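Local coordinates for putative NTP pyrophosphohydrolase (PDB 3NL9), which is a putative NTP pyrophosphohydrolase that probably splits nucleoside triphosphates into the monophosphate and pyrophosphate, at the interface of chains A and B. Coordinates in Å, arbitrary orientation; residue numbers count along the deposited sequence, not the author numbering. Chains: chain A/B, putative NTP pyrophosphohydrolase.

Contact 1: the interface of chains A and B. Residues chain A 5-8, 11, 102; chain B 4, 7, 102, 106.
The tip of B:Met106, a selenomethionine, rests on the base of the A:Tyr7 side chain. The terminal methyl CE of B:Met106 lies 3.5 Å from CB of A:Tyr7. The B:Met106 chain bends at its second torsion (chi2 -72°), which brings the selenium and its methyl obliquely across CB of A:Tyr7. Nearer its backbone, CB of B:Met106 packs against CG2 of A:Val11 at 3.6 Å. The two tyrosines, A:Tyr7 and B:Tyr7, slide past each other in opposite directions and touch rim to rim, CD2 of one 3.7 Å from CE2 of the other. The two Leu102 side chains meet tip to tip. Their CD1 methyls are 3.3 Å apart, tighter than normal carbon packing. Residues thus meet their own copies, as expected beside the two-fold axis of this all-helical dimer. The structure alone does not show that the dimer forms in solution.

The polar part lies at the N-terminal segments. B:Gln4 is poorly ordered. As modelled, its amide NE2 donates to the backbone O of A:Pro5 at 2.9 Å, in the carbonyl plane and on a lone pair. OE1 also sits close to that oxygen, where two acceptors would clash, so the amide placement is doubtful. A water lies between the backbone N of A:Tyr8, OH of B:Tyr7 and, as modelled, NE2 of B:Gln4. It lies in the B:Tyr7 ring plane, 3.2 Å from N of A:Tyr8.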
# COMPACT_ATOMS: atom_id res chain seq x y z
N PRO A 5 1.08 -16.30 -1.51
CA PRO A 5 2.52 -16.08 -1.72
C PRO A 5 3.20 -15.54 -0.46
O PRO A 5 2.54 -14.87 0.34
CB PRO A 5 2.59 -15.03 -2.86
CG PRO A 5 1.18 -14.78 -3.31
CD PRO A 5 0.25 -15.32 -2.24
N ASN A 6 4.49 -15.82 -0.28
CA ASN A 6 5.26 -15.12 0.75
C ASN A 6 5.71 -13.79 0.20
O ASN A 6 6.85 -13.64 -0.33
CB ASN A 6 6.48 -15.90 1.30
CG ASN A 6 7.01 -15.26 2.66
OD1 ASN A 6 6.98 -14.00 2.88
ND2 ASN A 6 7.46 -16.13 3.56
N TYR A 7 4.81 -12.82 0.34
CA TYR A 7 4.97 -11.49 -0.22
C TYR A 7 6.29 -10.87 0.14
O TYR A 7 7.01 -10.40 -0.74
CB TYR A 7 3.85 -10.56 0.26
CG TYR A 7 2.46 -10.98 -0.15
CD1 TYR A 7 2.03 -10.85 -1.47
CD2 TYR A 7 1.56 -11.49 0.77
CE1 TYR A 7 0.73 -11.24 -1.85
CE2 TYR A 7 0.28 -11.88 0.40
CZ TYR A 7 -0.14 -11.74 -0.90
OH TYR A 7 -1.43 -12.12 -1.24
N TYR A 8 6.61 -10.85 1.44
CA TYR A 8 7.81 -10.17 1.91
C TYR A 8 9.08 -10.86 1.39
O TYR A 8 10.04 -10.19 0.96
CB TYR A 8 7.81 -10.10 3.47
CG TYR A 8 9.07 -9.51 4.06
CD1 TYR A 8 9.33 -8.13 4.03
CD2 TYR A 8 10.04 -10.33 4.61
CE1 TYR A 8 10.53 -7.60 4.58
CE2 TYR A 8 11.21 -9.82 5.16
CZ TYR A 8 11.45 -8.46 5.14
OH TYR A 8 12.63 -7.98 5.69
N VAL A 11 9.51 -10.03 -2.48
CA VAL A 11 10.10 -8.71 -2.72
C VAL A 11 11.52 -8.61 -2.21
O VAL A 11 12.35 -7.98 -2.83
CB VAL A 11 9.29 -7.55 -2.14
CG1 VAL A 11 9.99 -6.18 -2.47
CG2 VAL A 11 7.93 -7.59 -2.70
N LEU A 102 -0.60 -1.18 4.25
CA LEU A 102 -0.85 -2.58 3.82
C LEU A 102 -2.28 -2.99 4.09
O LEU A 102 -2.96 -3.59 3.22
CB LEU A 102 0.13 -3.54 4.53
CG LEU A 102 -0.02 -5.05 4.32
CD1 LEU A 102 0.08 -5.41 2.83
CD2 LEU A 102 1.03 -5.77 5.14
N GLN B 4 3.09 -16.87 8.17
CA GLN B 4 2.58 -15.69 7.45
C GLN B 4 1.04 -15.55 7.59
O GLN B 4 0.31 -16.52 7.38
CB GLN B 4 2.97 -15.79 5.97
CG GLN B 4 2.81 -14.48 5.18
CD GLN B 4 2.71 -14.70 3.67
OE1 GLN B 4 2.45 -15.82 3.21
NE2 GLN B 4 2.92 -13.64 2.90
N TYR B 7 -3.47 -12.29 4.94
CA TYR B 7 -3.78 -10.88 4.92
C TYR B 7 -5.15 -10.58 4.37
O TYR B 7 -5.94 -9.88 5.01
CB TYR B 7 -2.76 -10.11 4.09
CG TYR B 7 -1.34 -10.18 4.60
CD1 TYR B 7 -0.95 -9.49 5.75
CD2 TYR B 7 -0.37 -10.92 3.94
CE1 TYR B 7 0.38 -9.56 6.22
CE2 TYR B 7 0.93 -11.00 4.41
CZ TYR B 7 1.31 -10.31 5.54
OH TYR B 7 2.63 -10.39 5.97
N LEU B 102 0.81 -2.72 -3.43
CA LEU B 102 1.19 -3.80 -2.48
C LEU B 102 2.66 -4.13 -2.59
O LEU B 102 3.38 -4.26 -1.57
CB LEU B 102 0.33 -5.06 -2.72
CG LEU B 102 0.62 -6.33 -1.93
CD1 LEU B 102 0.53 -6.07 -0.41
CD2 LEU B 102 -0.33 -7.42 -2.36
N MSE B 106 5.55 -3.60 0.29
CA MSE B 106 6.38 -4.71 0.71
C MSE B 106 7.86 -4.36 0.60
O MSE B 106 8.60 -4.70 1.51
CB MSE B 106 6.06 -6.02 -0.02
CG MSE B 106 4.70 -6.62 0.36
SE MSE B 106 4.85 -7.33 2.20
CE MSE B 106 3.08 -8.04 2.61
O HOH W 1 4.67 -11.72 3.89

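Contact 2: the interface of chains A and B. Residues chain A 49, 105, 108-109, 114, 116, 119; chain B 95, 98-99, 102.
The ring of A:Phe109 points its rim at the B:Leu98 side chain, and its tip atom CZ lies 3.5 Å from CB of B:Leu98. This is helix-on-helix packing in the all-helical NTP pyrophosphohydrolase family, chiefly between the two copies of helix 87-112, flanked by chain A helices 31-52 and 117-128. The phenylalanine and leucine side chains run past each other in opposite directions. B:Thr99 crosses the phenylalanine at about a right angle. Its CA lies in the plane of the ring, at the edge, 4.0 Å from CZ of A:Phe109. One ring face is backed from within chain A: CB of A:Pro116 stands over the ring centre. The proline probably helps to fix the tilt with which the ring presents its edge to chain B.

Beyond CB, B:Leu98 spreads its two methyls over A:Ser108. CD2 is 3.6 Å from CB of A:Ser108, and CD1 is nearly as close. CG of B:Leu98 sits anti to the carbonyl carbon (chi1 -75°), which carries the fork out to A:Ser108 and A:Phe49. The CD1 edge of the A:Phe49 ring meets CD2 of B:Leu98 at 4.0 Å.

B:Thr99 turns its hydroxyl back to its own helix, where OG1 donates to the backbone O of B:Gly95 at 2.8 Å. The same OG1 touches CB of A:Leu119 at 3.5 Å. At B:Gly95 itself, CD1 of A:Leu114 lies 3.8 Å from CA. Farther along, CG2 of A:Ile105 packs on CB of B:Leu102 at 4.0 Å.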
# COMPACT_ATOMS: atom_id res chain seq x y z
N PHE A 49 -4.55 4.05 -9.91
CA PHE A 49 -5.81 3.51 -9.38
C PHE A 49 -7.01 4.45 -9.70
O PHE A 49 -8.11 3.99 -10.11
CB PHE A 49 -5.65 3.29 -7.87
CG PHE A 49 -6.89 2.86 -7.18
CD1 PHE A 49 -7.31 1.54 -7.24
CD2 PHE A 49 -7.66 3.77 -6.46
CE1 PHE A 49 -8.47 1.14 -6.59
CE2 PHE A 49 -8.84 3.38 -5.82
CZ PHE A 49 -9.25 2.07 -5.89
N ILE A 105 -4.67 -1.25 1.61
CA ILE A 105 -4.51 -1.86 0.30
C ILE A 105 -5.33 -3.14 0.27
O ILE A 105 -6.17 -3.35 -0.60
CB ILE A 105 -3.03 -2.11 0.02
CG1 ILE A 105 -2.38 -0.79 -0.45
CG2 ILE A 105 -2.84 -3.22 -1.06
CD1 ILE A 105 -0.87 -0.75 -0.24
N SER A 108 -9.00 -2.54 -0.06
CA SER A 108 -9.34 -2.25 -1.44
C SER A 108 -9.47 -3.54 -2.28
O SER A 108 -10.37 -3.62 -3.10
CB SER A 108 -8.33 -1.23 -2.05
OG SER A 108 -8.29 -0.03 -1.27
N PHE A 109 -8.56 -4.52 -2.13
CA PHE A 109 -8.80 -5.82 -2.74
C PHE A 109 -10.14 -6.37 -2.28
O PHE A 109 -10.91 -6.84 -3.12
CB PHE A 109 -7.67 -6.84 -2.49
CG PHE A 109 -6.46 -6.62 -3.35
CD1 PHE A 109 -6.45 -7.04 -4.68
CD2 PHE A 109 -5.36 -5.95 -2.87
CE1 PHE A 109 -5.36 -6.83 -5.48
CE2 PHE A 109 -4.26 -5.73 -3.67
CZ PHE A 109 -4.26 -6.17 -4.98
N LEU A 114 -11.33 -9.01 -5.35
CA LEU A 114 -10.20 -9.66 -6.00
C LEU A 114 -9.24 -10.24 -4.98
O LEU A 114 -8.82 -9.54 -4.01
CB LEU A 114 -9.42 -8.69 -6.89
CG LEU A 114 -9.94 -8.28 -8.26
CD1 LEU A 114 -9.05 -7.12 -8.76
CD2 LEU A 114 -9.98 -9.45 -9.24
N PRO A 116 -5.67 -11.08 -4.05
CA PRO A 116 -4.40 -10.49 -4.51
C PRO A 116 -3.27 -11.48 -4.80
O PRO A 116 -2.36 -11.17 -5.59
CB PRO A 116 -3.98 -9.59 -3.32
CG PRO A 116 -4.56 -10.22 -2.15
CD PRO A 116 -5.93 -10.71 -2.64
N LEU A 119 -2.44 -12.40 -8.49
CA LEU A 119 -2.00 -11.22 -9.20
C LEU A 119 -0.59 -10.84 -8.79
O LEU A 119 0.25 -10.53 -9.65
CB LEU A 119 -2.97 -10.05 -8.95
CG LEU A 119 -4.43 -10.23 -9.42
CD1 LEU A 119 -5.32 -9.09 -8.81
CD2 LEU A 119 -4.54 -10.24 -10.93
N GLY B 95 -7.07 -3.51 -10.13
CA GLY B 95 -6.33 -4.68 -9.66
C GLY B 95 -4.86 -4.54 -9.99
O GLY B 95 -4.01 -4.82 -9.14
N LEU B 98 -3.46 -1.81 -7.60
CA LEU B 98 -3.45 -2.26 -6.21
C LEU B 98 -2.30 -3.26 -5.99
O LEU B 98 -1.64 -3.25 -4.94
CB LEU B 98 -4.80 -2.86 -5.81
CG LEU B 98 -5.96 -1.87 -5.58
CD1 LEU B 98 -7.23 -2.61 -5.30
CD2 LEU B 98 -5.67 -0.83 -4.49
N THR B 99 -2.01 -4.07 -7.01
CA THR B 99 -0.94 -5.10 -6.89
C THR B 99 0.42 -4.44 -6.87
O THR B 99 1.27 -4.81 -6.05
CB THR B 99 -1.02 -6.18 -8.01
OG1 THR B 99 -2.32 -6.80 -7.99
CG2 THR B 99 0.03 -7.28 -7.83
N LEU B 102 0.81 -2.72 -3.43
CA LEU B 102 1.19 -3.80 -2.48
C LEU B 102 2.66 -4.13 -2.59
O LEU B 102 3.38 -4.26 -1.57
CB LEU B 102 0.33 -5.06 -2.72
CG LEU B 102 0.62 -6.33 -1.93
CD1 LEU B 102 0.53 -6.07 -0.41
CD2 LEU B 102 -0.33 -7.42 -2.36

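Contact 3: the interface of chains A and B. Residues chain A 51, 56-57, 60-61; chain B 75, 78-79, 81, 83.
The rings of A:His51 and B:Tyr83 stack with planes 24° apart and centroids 4.3 Å apart. The stack is offset, with the CE1 edge of the tyrosine over CD2 and NE2 of the histidine. Backbone C of A:Asn56 lies over the centre of the opposite tyrosine face, so chain A groups sandwich the ring. The edge of that ring meets CD2 of A:Phe60. CD2 of B:Leu79 in turn meets the phenylalanine ring edge in plane, 3.6 Å from CD2 of A:Phe60.

NE2 of A:His51 donates to the backbone O of B:Glu81 at 2.9 Å. That oxygen lies in the histidine plane, but the donor stands 50° above the carbonyl plane. The backbone O of B:Ser78 is also near NE2, at 3.0 Å, but out of the ring plane towards CD2, and adds at most a weak interaction.

OH of B:Tyr83 contacts a water at 2.7 Å. The water also contacts the carboxylate OE1 of A:Glu57, 2.9 Å away, and lies close to O of B:Leu79. An alanine in place of B:Tyr83 would probably open a gap beside A:Phe60, leave A:His51 without its stacking partner and cost this water the phenol hydroxyl.

In the fold, the end of helix 31-52 and the start of helix 57-79 in chain A receive the end of helix 57-79 and the following loop of chain B.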
# COMPACT_ATOMS: atom_id res chain seq x y z
N HIS A 51 -7.12 6.92 -12.03
CA HIS A 51 -7.27 7.09 -13.47
C HIS A 51 -8.03 5.88 -13.99
O HIS A 51 -8.98 6.03 -14.75
CB HIS A 51 -5.92 7.20 -14.16
CG HIS A 51 -6.01 7.34 -15.65
ND1 HIS A 51 -6.16 6.26 -16.49
CD2 HIS A 51 -5.95 8.43 -16.45
CE1 HIS A 51 -6.19 6.68 -17.74
NE2 HIS A 51 -6.06 7.99 -17.74
N ASN A 56 -13.58 9.65 -17.66
CA ASN A 56 -13.17 10.82 -18.44
C ASN A 56 -12.31 11.76 -17.61
O ASN A 56 -12.14 11.58 -16.38
CB ASN A 56 -14.41 11.58 -18.97
CG ASN A 56 -15.38 11.94 -17.87
OD1 ASN A 56 -15.03 12.67 -16.94
ND2 ASN A 56 -16.59 11.42 -17.95
N GLU A 57 -11.78 12.79 -18.28
CA GLU A 57 -10.87 13.75 -17.66
C GLU A 57 -11.56 14.51 -16.52
O GLU A 57 -10.96 14.75 -15.48
CB GLU A 57 -10.31 14.70 -18.73
CG GLU A 57 -9.39 15.77 -18.20
CD GLU A 57 -8.75 16.58 -19.32
OE1 GLU A 57 -7.68 16.15 -19.83
OE2 GLU A 57 -9.32 17.65 -19.67
N PHE A 60 -11.80 12.37 -13.44
CA PHE A 60 -10.50 12.02 -12.93
C PHE A 60 -9.90 13.22 -12.17
O PHE A 60 -9.40 13.07 -11.05
CB PHE A 60 -9.62 11.55 -14.08
CG PHE A 60 -8.21 11.34 -13.70
CD1 PHE A 60 -7.90 10.52 -12.63
CD2 PHE A 60 -7.18 11.94 -14.41
CE1 PHE A 60 -6.60 10.31 -12.27
CE2 PHE A 60 -5.86 11.74 -14.04
CZ PHE A 60 -5.57 10.92 -12.98
N LEU A 61 -9.99 14.39 -12.78
CA LEU A 61 -9.50 15.60 -12.16
C LEU A 61 -10.26 15.93 -10.86
O LEU A 61 -9.63 16.34 -9.86
CB LEU A 61 -9.55 16.77 -13.17
CG LEU A 61 -8.48 16.73 -14.26
CD1 LEU A 61 -8.51 17.98 -15.15
CD2 LEU A 61 -7.11 16.49 -13.61
N VAL B 75 0.09 12.56 -12.39
CA VAL B 75 -1.21 12.96 -12.90
C VAL B 75 -1.08 13.50 -14.33
O VAL B 75 -1.88 13.18 -15.20
CB VAL B 75 -1.88 14.03 -12.02
CG1 VAL B 75 -3.21 14.47 -12.64
CG2 VAL B 75 -2.13 13.51 -10.60
N SER B 78 -0.64 10.67 -16.63
CA SER B 78 -1.88 9.88 -16.75
C SER B 78 -2.99 10.58 -17.55
O SER B 78 -3.82 9.92 -18.20
CB SER B 78 -2.40 9.48 -15.37
OG SER B 78 -1.51 8.54 -14.78
N LEU B 79 -3.00 11.91 -17.51
CA LEU B 79 -3.98 12.71 -18.26
C LEU B 79 -3.87 12.47 -19.77
O LEU B 79 -4.83 12.69 -20.51
CB LEU B 79 -3.79 14.20 -17.95
CG LEU B 79 -4.30 14.71 -16.60
CD1 LEU B 79 -3.90 16.21 -16.38
CD2 LEU B 79 -5.82 14.54 -16.50
N GLU B 81 -3.27 9.49 -21.08
CA GLU B 81 -3.60 8.08 -21.32
C GLU B 81 -5.11 7.95 -21.40
O GLU B 81 -5.81 8.58 -20.61
CB GLU B 81 -3.09 7.20 -20.18
CG GLU B 81 -1.56 7.13 -20.09
CD GLU B 81 -0.93 6.45 -21.31
OE1 GLU B 81 -1.34 5.32 -21.67
OE2 GLU B 81 -0.02 7.07 -21.93
N TYR B 83 -8.96 6.58 -21.10
CA TYR B 83 -9.63 6.09 -19.89
C TYR B 83 -10.28 4.75 -20.20
O TYR B 83 -10.59 4.47 -21.35
CB TYR B 83 -10.68 7.13 -19.36
CG TYR B 83 -10.02 8.40 -18.90
CD1 TYR B 83 -9.51 8.51 -17.62
CD2 TYR B 83 -9.85 9.46 -19.78
CE1 TYR B 83 -8.85 9.66 -17.21
CE2 TYR B 83 -9.19 10.62 -19.39
CZ TYR B 83 -8.69 10.71 -18.09
OH TYR B 83 -8.03 11.84 -17.69
O HOH W 2 -7.18 13.31 -19.77

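Contact 4: the interface of chains A and B. Residues chain A 11, 15, 37, 40-41, 98; chain B 101, 104, 107-108, 111.
The backbone O of B:Phe104 takes two donors, one from each chain. NH2 of the A:Arg37 guanidinium reaches it at 2.9 Å, in the carbonyl plane and on a lone pair. The hydroxyl OG of B:Ser108, one turn on, donates at 3.2 Å. This clasp joins helix 31-52 to helix 87-112 of the partner in the all-helical NTP pyrophosphohydrolase family. OG of B:Ser108 also accepts from NE of A:Arg37 at 2.8 Å, close to the guanidinium plane. NH1 makes a salt bridge to the carboxylate OE2 of B:Glu111 at 2.8 Å. It is less well aimed: OE2 lies 40° out of the guanidinium plane. Bends at chi2 and chi3 (chi3 63°) fold the arginine over B:Gly107, whose backbone C lies against one guanidinium face. A lysine in place of A:Arg37, with one terminal nitrogen against three, would probably leave B:Glu111 without its salt bridge or B:Phe104 O and B:Ser108 OG without their chain A donors.

B:Phe104 crosses A:Trp40 at about a right angle. CB of A:Trp40 sits over the phenylalanine face, 3.7 Å from CE1 of B:Phe104. NH2 of A:Arg37 lies at the edge of this same ring.

In the second shell, OG1 of A:Thr41 donates to the backbone O of A:Arg37 at 2.7 Å. A water links this hydroxyl to B:Ser108, 2.6 Å from OG of B:Ser108. CE1 of A:His15 packs beside CG of B:Glu111, with ring and carboxylate planes 70° apart.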
# COMPACT_ATOMS: atom_id res chain seq x y z
N VAL A 11 9.51 -10.03 -2.48
CA VAL A 11 10.10 -8.71 -2.72
C VAL A 11 11.52 -8.61 -2.21
O VAL A 11 12.35 -7.98 -2.83
CB VAL A 11 9.29 -7.55 -2.14
CG1 VAL A 11 9.99 -6.18 -2.47
CG2 VAL A 11 7.93 -7.59 -2.70
N HIS A 15 14.64 -7.48 -4.48
CA HIS A 15 15.66 -6.50 -4.07
C HIS A 15 17.10 -6.98 -4.15
O HIS A 15 17.96 -6.24 -4.68
CB HIS A 15 15.36 -5.90 -2.68
CG HIS A 15 14.30 -4.84 -2.68
ND1 HIS A 15 14.45 -3.64 -2.01
CD2 HIS A 15 13.06 -4.80 -3.24
CE1 HIS A 15 13.37 -2.91 -2.17
NE2 HIS A 15 12.51 -3.58 -2.91
N ARG A 37 10.00 6.20 -2.05
CA ARG A 37 9.12 5.07 -1.85
C ARG A 37 7.70 5.49 -1.72
O ARG A 37 6.83 4.86 -2.30
CB ARG A 37 9.60 4.21 -0.68
CG ARG A 37 11.01 3.60 -0.99
CD ARG A 37 11.21 2.28 -0.36
NE ARG A 37 10.26 1.33 -0.90
CZ ARG A 37 10.43 0.58 -1.99
NH1 ARG A 37 11.56 0.61 -2.71
NH2 ARG A 37 9.44 -0.21 -2.35
N TRP A 40 6.52 6.45 -5.26
CA TRP A 40 6.23 5.29 -6.10
C TRP A 40 4.96 4.59 -5.69
O TRP A 40 4.20 4.11 -6.56
CB TRP A 40 7.37 4.30 -6.08
CG TRP A 40 8.66 4.85 -6.60
CD1 TRP A 40 8.81 5.77 -7.58
CD2 TRP A 40 9.99 4.48 -6.19
NE1 TRP A 40 10.14 6.02 -7.80
CE2 TRP A 40 10.89 5.24 -6.97
CE3 TRP A 40 10.50 3.57 -5.26
CZ2 TRP A 40 12.28 5.15 -6.82
CZ3 TRP A 40 11.90 3.48 -5.10
CH2 TRP A 40 12.76 4.26 -5.89
N THR A 41 4.74 4.49 -4.37
CA THR A 41 3.57 3.78 -3.84
C THR A 41 2.31 4.53 -4.25
O THR A 41 1.35 3.93 -4.77
CB THR A 41 3.66 3.61 -2.28
OG1 THR A 41 4.94 3.02 -1.93
CG2 THR A 41 2.53 2.76 -1.73
N LEU A 98 3.46 1.76 7.61
CA LEU A 98 3.52 0.79 6.51
C LEU A 98 2.49 -0.33 6.74
O LEU A 98 1.85 -0.80 5.80
CB LEU A 98 4.94 0.22 6.36
CG LEU A 98 5.99 1.15 5.73
CD1 LEU A 98 7.35 0.48 5.74
CD2 LEU A 98 5.63 1.63 4.32
N ALA B 101 1.01 -1.34 -5.92
CA ALA B 101 1.04 -0.61 -4.65
C ALA B 101 1.47 -1.56 -3.50
O ALA B 101 2.38 -1.26 -2.73
CB ALA B 101 -0.37 0.04 -4.35
N PHE B 104 5.17 -2.29 -3.71
CA PHE B 104 5.99 -1.17 -3.20
C PHE B 104 5.97 -1.07 -1.66
O PHE B 104 6.96 -0.75 -1.05
CB PHE B 104 5.53 0.16 -3.82
CG PHE B 104 6.08 0.39 -5.24
CD1 PHE B 104 7.45 0.48 -5.44
CD2 PHE B 104 5.24 0.55 -6.33
CE1 PHE B 104 7.98 0.73 -6.70
CE2 PHE B 104 5.75 0.80 -7.59
CZ PHE B 104 7.13 0.87 -7.78
N GLY B 107 8.24 -3.64 -0.45
CA GLY B 107 9.63 -3.19 -0.64
C GLY B 107 10.11 -2.21 0.41
O GLY B 107 11.29 -2.20 0.79
N SER B 108 9.21 -1.37 0.88
CA SER B 108 9.48 -0.52 2.02
C SER B 108 9.73 -1.34 3.31
O SER B 108 10.62 -1.00 4.07
CB SER B 108 8.37 0.55 2.19
OG SER B 108 8.22 1.32 1.00
N GLU B 111 13.19 -2.57 2.84
CA GLU B 111 14.22 -1.54 3.02
C GLU B 111 14.39 -1.19 4.50
O GLU B 111 15.46 -0.82 4.90
CB GLU B 111 13.92 -0.30 2.19
CG GLU B 111 14.00 -0.59 0.72
CD GLU B 111 14.36 0.59 -0.14
OE1 GLU B 111 14.98 1.58 0.35
OE2 GLU B 111 14.04 0.47 -1.34
O HOH W 3 5.84 2.30 0.67

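Contacts 1, 2 and 4 cluster round the paired helices 87-112, with C-alpha centres about 11 to 14 Å apart. Contact 1 shares B:Leu102 with contact 2 and A:Val11 with contact 4. Contact 3 lies farther out, about 19 Å from contact 2, 24 Å from contact 4 and 29 Å from contact 1. Helix 31-52 of chain A ties it to the centre, since it also serves contacts 2 and 4. Each contact has a two-fold twin, so the chains are held both near the axis and well away from it. Contacts spread this widely are consistent with a stable dimer, though the structure alone does not prove it.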